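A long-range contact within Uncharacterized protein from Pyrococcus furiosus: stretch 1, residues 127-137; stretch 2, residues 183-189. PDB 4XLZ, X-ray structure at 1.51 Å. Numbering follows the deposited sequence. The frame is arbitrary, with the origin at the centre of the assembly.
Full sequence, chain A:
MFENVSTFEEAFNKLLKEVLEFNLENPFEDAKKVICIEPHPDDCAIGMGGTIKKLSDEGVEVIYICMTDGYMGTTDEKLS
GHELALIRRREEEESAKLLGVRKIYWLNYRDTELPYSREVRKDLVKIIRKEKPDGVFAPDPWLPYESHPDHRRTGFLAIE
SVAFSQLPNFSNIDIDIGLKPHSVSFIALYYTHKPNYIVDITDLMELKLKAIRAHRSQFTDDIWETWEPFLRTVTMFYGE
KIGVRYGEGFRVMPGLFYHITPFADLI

Stretch 1, residues 127-137: IIRKEKPDGVF
Stretch 2, residues 183-189: SVSFIAL

Two adjacent parallel β-strands must exchange backbone hydrogen bonds in a staggered ladder, and this contact shows how side chains then dress the two faces of that ladder. In the first stretch the end of a helix that begins earlier in the chain covers residues 127-131, with phi/psi near -70/-40 until Glu131 (-89/-23). Lys132 leaves it with positive phi (53/51), Pro133 is extended (-70/151), Asp134 turns back (-76/-35), and a strand runs from Gly135 (-135/149) through Val136 (-127/132) to Phe137 (-111/141). In the second, Val184 (-69/145) and Ser185 (-84/-33) lead into a strand of Phe186 (-148/153), Ile187 (-111/144), Ala188 (-133/132) and Leu189 (-100/126). The strands run parallel at 18°, pairing Gly135 with Phe186, Val136 with Ile187 and Phe137 with Ala188, each at 4.8 Å between CA atoms.

The hydrogen bonds are all between backbone atoms. Asp134 O accepts two, from Ser185 N at 2.8 Å and Phe186 N at 3.1 Å, so one carbonyl secures the entrance to the second strand. Val136 then faces its neighbour with both polar groups: Val136 N donates to Phe186 O (2.9 Å), and Val136 O accepts from Ala188 N (2.8 Å). CA-H...O contacts fill in between, from Gly135 CA to Phe186 O (3.1 Å), Ile187 CA to Val136 O (3.1 Å) and Phe137 CA to Ala188 O (3.2 Å).

Aromatic packing occupies the face shared by Phe186, Phe137 and Ala188. Phe186, with chi1 p (65°) and chi2 -93°, lays its ring over Gly135, whose CA lies 3.6 Å from the ring centroid and 12° off the normal. Glycine suits this place because an ideal CB would lie 2.1 Å from Phe186 CZ, a clash. Phe137, chi1 m (-68°) and chi2 82°, receives the edge of Phe186 toward its face in an offset arrangement, with centroids 5.7 Å apart, planes at 86° and Phe137 CZ 3.8 Å from Phe186 CE2. The small Ala188 packs against the Phe137 ring, its CB 3.5 Å from Phe137 CE2.

Aliphatic contacts converge on Val184 (chi1 t, 164°). Its CG2 meets Ile128 CG2 at 3.8 Å, Pro133 CG at 4.1 Å and Val136 CG2 at 4.1 Å, tying helix, loop and strand together; Ile128 is m,t, Val136 is t and the proline is C-gamma endo. Val184 CG1 also sits 3.5 Å from Asp134 O. Val136 and Ile187 (m,t) share the other sheet face. Altogether 476 Å² is buried, summed over both stretches, with Val184 contributing most, 77 Å².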

# COMPACT_ATOMS: atom_id res chain seq x y z
N ILE A 127 -2.39 -14.68 18.66
CA ILE A 127 -2.72 -16.10 18.98
C ILE A 127 -1.60 -16.72 19.66
O ILE A 127 -1.81 -17.54 20.64
CB ILE A 127 -2.97 -16.82 17.64
CG1 ILE A 127 -4.26 -16.26 16.99
CG2 ILE A 127 -3.21 -18.36 17.94
CD1 ILE A 127 -4.45 -16.63 15.47
N ILE A 128 -0.31 -16.50 19.35
CA ILE A 128 0.79 -17.05 20.05
C ILE A 128 0.76 -16.60 21.52
O ILE A 128 1.09 -17.42 22.37
CB ILE A 128 2.15 -16.67 19.32
CG1 ILE A 128 2.15 -17.43 17.96
CG2 ILE A 128 3.39 -17.05 20.15
CD1 ILE A 128 3.33 -16.94 17.05
N ARG A 129 0.51 -15.31 21.71
CA ARG A 129 0.54 -14.84 23.11
C ARG A 129 -0.67 -15.40 23.81
O ARG A 129 -0.49 -15.69 25.06
CB ARG A 129 0.51 -13.34 23.14
CG ARG A 129 1.84 -12.73 22.68
CD ARG A 129 1.61 -11.19 22.60
NE ARG A 129 2.97 -10.57 22.29
CZ ARG A 129 3.14 -9.28 21.88
NH1 ARG A 129 4.39 -8.82 21.75
NH2 ARG A 129 2.06 -8.53 21.60
N LYS A 130 -1.80 -15.60 23.21
CA LYS A 130 -2.99 -16.21 23.94
C LYS A 130 -2.68 -17.67 24.27
O LYS A 130 -2.91 -18.13 25.42
CB LYS A 130 -4.18 -16.11 23.06
CG LYS A 130 -5.43 -16.81 23.68
CD LYS A 130 -6.03 -16.12 24.85
CE LYS A 130 -7.22 -17.11 25.41
NZ LYS A 130 -7.91 -16.21 26.44
N GLU A 131 -2.15 -18.43 23.29
CA GLU A 131 -2.07 -19.87 23.49
C GLU A 131 -0.80 -20.27 24.15
O GLU A 131 -0.73 -21.42 24.73
CB GLU A 131 -2.23 -20.58 22.09
CG GLU A 131 -3.60 -20.51 21.51
CD GLU A 131 -4.66 -21.43 22.18
OE1 GLU A 131 -5.77 -21.33 21.74
OE2 GLU A 131 -4.23 -22.18 23.12
N LYS A 132 0.29 -19.50 24.12
CA LYS A 132 1.59 -19.82 24.71
C LYS A 132 2.14 -21.18 24.27
O LYS A 132 2.41 -22.09 25.12
CB LYS A 132 1.44 -19.77 26.27
CG LYS A 132 1.18 -18.35 26.68
CD LYS A 132 1.11 -18.23 28.25
CE LYS A 132 1.37 -16.77 28.85
NZ LYS A 132 2.77 -16.01 28.51
N PRO A 133 2.18 -21.47 22.97
CA PRO A 133 2.62 -22.79 22.54
C PRO A 133 4.09 -23.01 22.79
O PRO A 133 5.00 -22.11 22.69
CB PRO A 133 2.34 -22.76 21.00
CG PRO A 133 2.59 -21.23 20.66
CD PRO A 133 1.80 -20.59 21.83
N ASP A 134 4.44 -24.29 23.01
CA ASP A 134 5.86 -24.64 23.13
C ASP A 134 6.58 -24.65 21.78
O ASP A 134 7.77 -24.37 21.70
CB ASP A 134 6.09 -26.12 23.80
CG ASP A 134 5.32 -26.20 25.08
OD1 ASP A 134 4.30 -26.86 25.15
OD2 ASP A 134 5.72 -25.43 26.01
N GLY A 135 5.82 -25.09 20.76
CA GLY A 135 6.41 -25.24 19.38
C GLY A 135 5.44 -24.64 18.40
O GLY A 135 4.23 -24.62 18.56
N VAL A 136 6.12 -24.13 17.33
CA VAL A 136 5.38 -23.67 16.11
C VAL A 136 5.95 -24.32 14.85
O VAL A 136 7.20 -24.34 14.73
CB VAL A 136 5.47 -22.08 16.05
CG1 VAL A 136 4.80 -21.60 14.72
CG2 VAL A 136 4.72 -21.46 17.14
N PHE A 137 5.04 -24.85 14.05
CA PHE A 137 5.41 -25.44 12.77
C PHE A 137 4.88 -24.52 11.64
O PHE A 137 3.76 -24.01 11.72
CB PHE A 137 4.72 -26.80 12.59
CG PHE A 137 5.23 -27.88 13.55
CD1 PHE A 137 4.73 -27.94 14.83
CD2 PHE A 137 6.17 -28.82 13.12
CE1 PHE A 137 5.24 -28.95 15.75
CE2 PHE A 137 6.67 -29.80 13.99
CZ PHE A 137 6.18 -29.89 15.33
N SER A 183 7.61 -16.57 24.75
CA SER A 183 8.74 -17.12 24.05
C SER A 183 8.50 -18.59 23.74
O SER A 183 8.48 -19.48 24.61
CB SER A 183 9.97 -17.05 24.95
OG SER A 183 10.26 -15.68 25.24
N VAL A 184 8.34 -18.84 22.44
CA VAL A 184 8.16 -20.24 21.95
C VAL A 184 9.47 -20.97 22.12
O VAL A 184 10.54 -20.39 22.04
CB VAL A 184 7.76 -20.11 20.44
CG1 VAL A 184 7.92 -21.47 19.70
CG2 VAL A 184 6.33 -19.52 20.32
N SER A 185 9.43 -22.27 22.44
CA SER A 185 10.70 -23.03 22.62
C SER A 185 11.35 -23.57 21.31
O SER A 185 12.58 -23.59 21.24
CB SER A 185 10.47 -24.28 23.50
OG SER A 185 10.07 -23.71 24.76
N PHE A 186 10.51 -23.93 20.32
CA PHE A 186 11.13 -24.31 19.01
C PHE A 186 10.19 -23.93 17.88
O PHE A 186 8.92 -23.93 18.03
CB PHE A 186 11.43 -25.88 18.93
CG PHE A 186 10.18 -26.75 18.95
CD1 PHE A 186 9.68 -27.25 20.17
CD2 PHE A 186 9.57 -27.14 17.68
CE1 PHE A 186 8.52 -28.08 20.08
CE2 PHE A 186 8.44 -27.94 17.63
CZ PHE A 186 7.94 -28.43 18.84
N ILE A 187 10.87 -23.71 16.76
CA ILE A 187 10.16 -23.65 15.42
C ILE A 187 10.62 -24.94 14.65
O ILE A 187 11.83 -25.33 14.71
CB ILE A 187 10.68 -22.46 14.66
CG1 ILE A 187 10.08 -21.25 15.34
CG2 ILE A 187 10.15 -22.51 13.17
CD1 ILE A 187 10.82 -19.95 14.74
N ALA A 188 9.65 -25.48 13.91
CA ALA A 188 10.09 -26.52 12.95
C ALA A 188 9.46 -26.21 11.61
O ALA A 188 8.26 -26.00 11.54
CB ALA A 188 9.58 -27.94 13.51
N LEU A 189 10.30 -26.24 10.55
CA LEU A 189 9.81 -25.86 9.19
C LEU A 189 9.53 -27.16 8.44
O LEU A 189 10.42 -28.01 8.29
CB LEU A 189 10.87 -25.05 8.45
CG LEU A 189 11.18 -23.76 9.28
CD1 LEU A 189 12.27 -23.09 8.41
CD2 LEU A 189 9.95 -22.86 9.43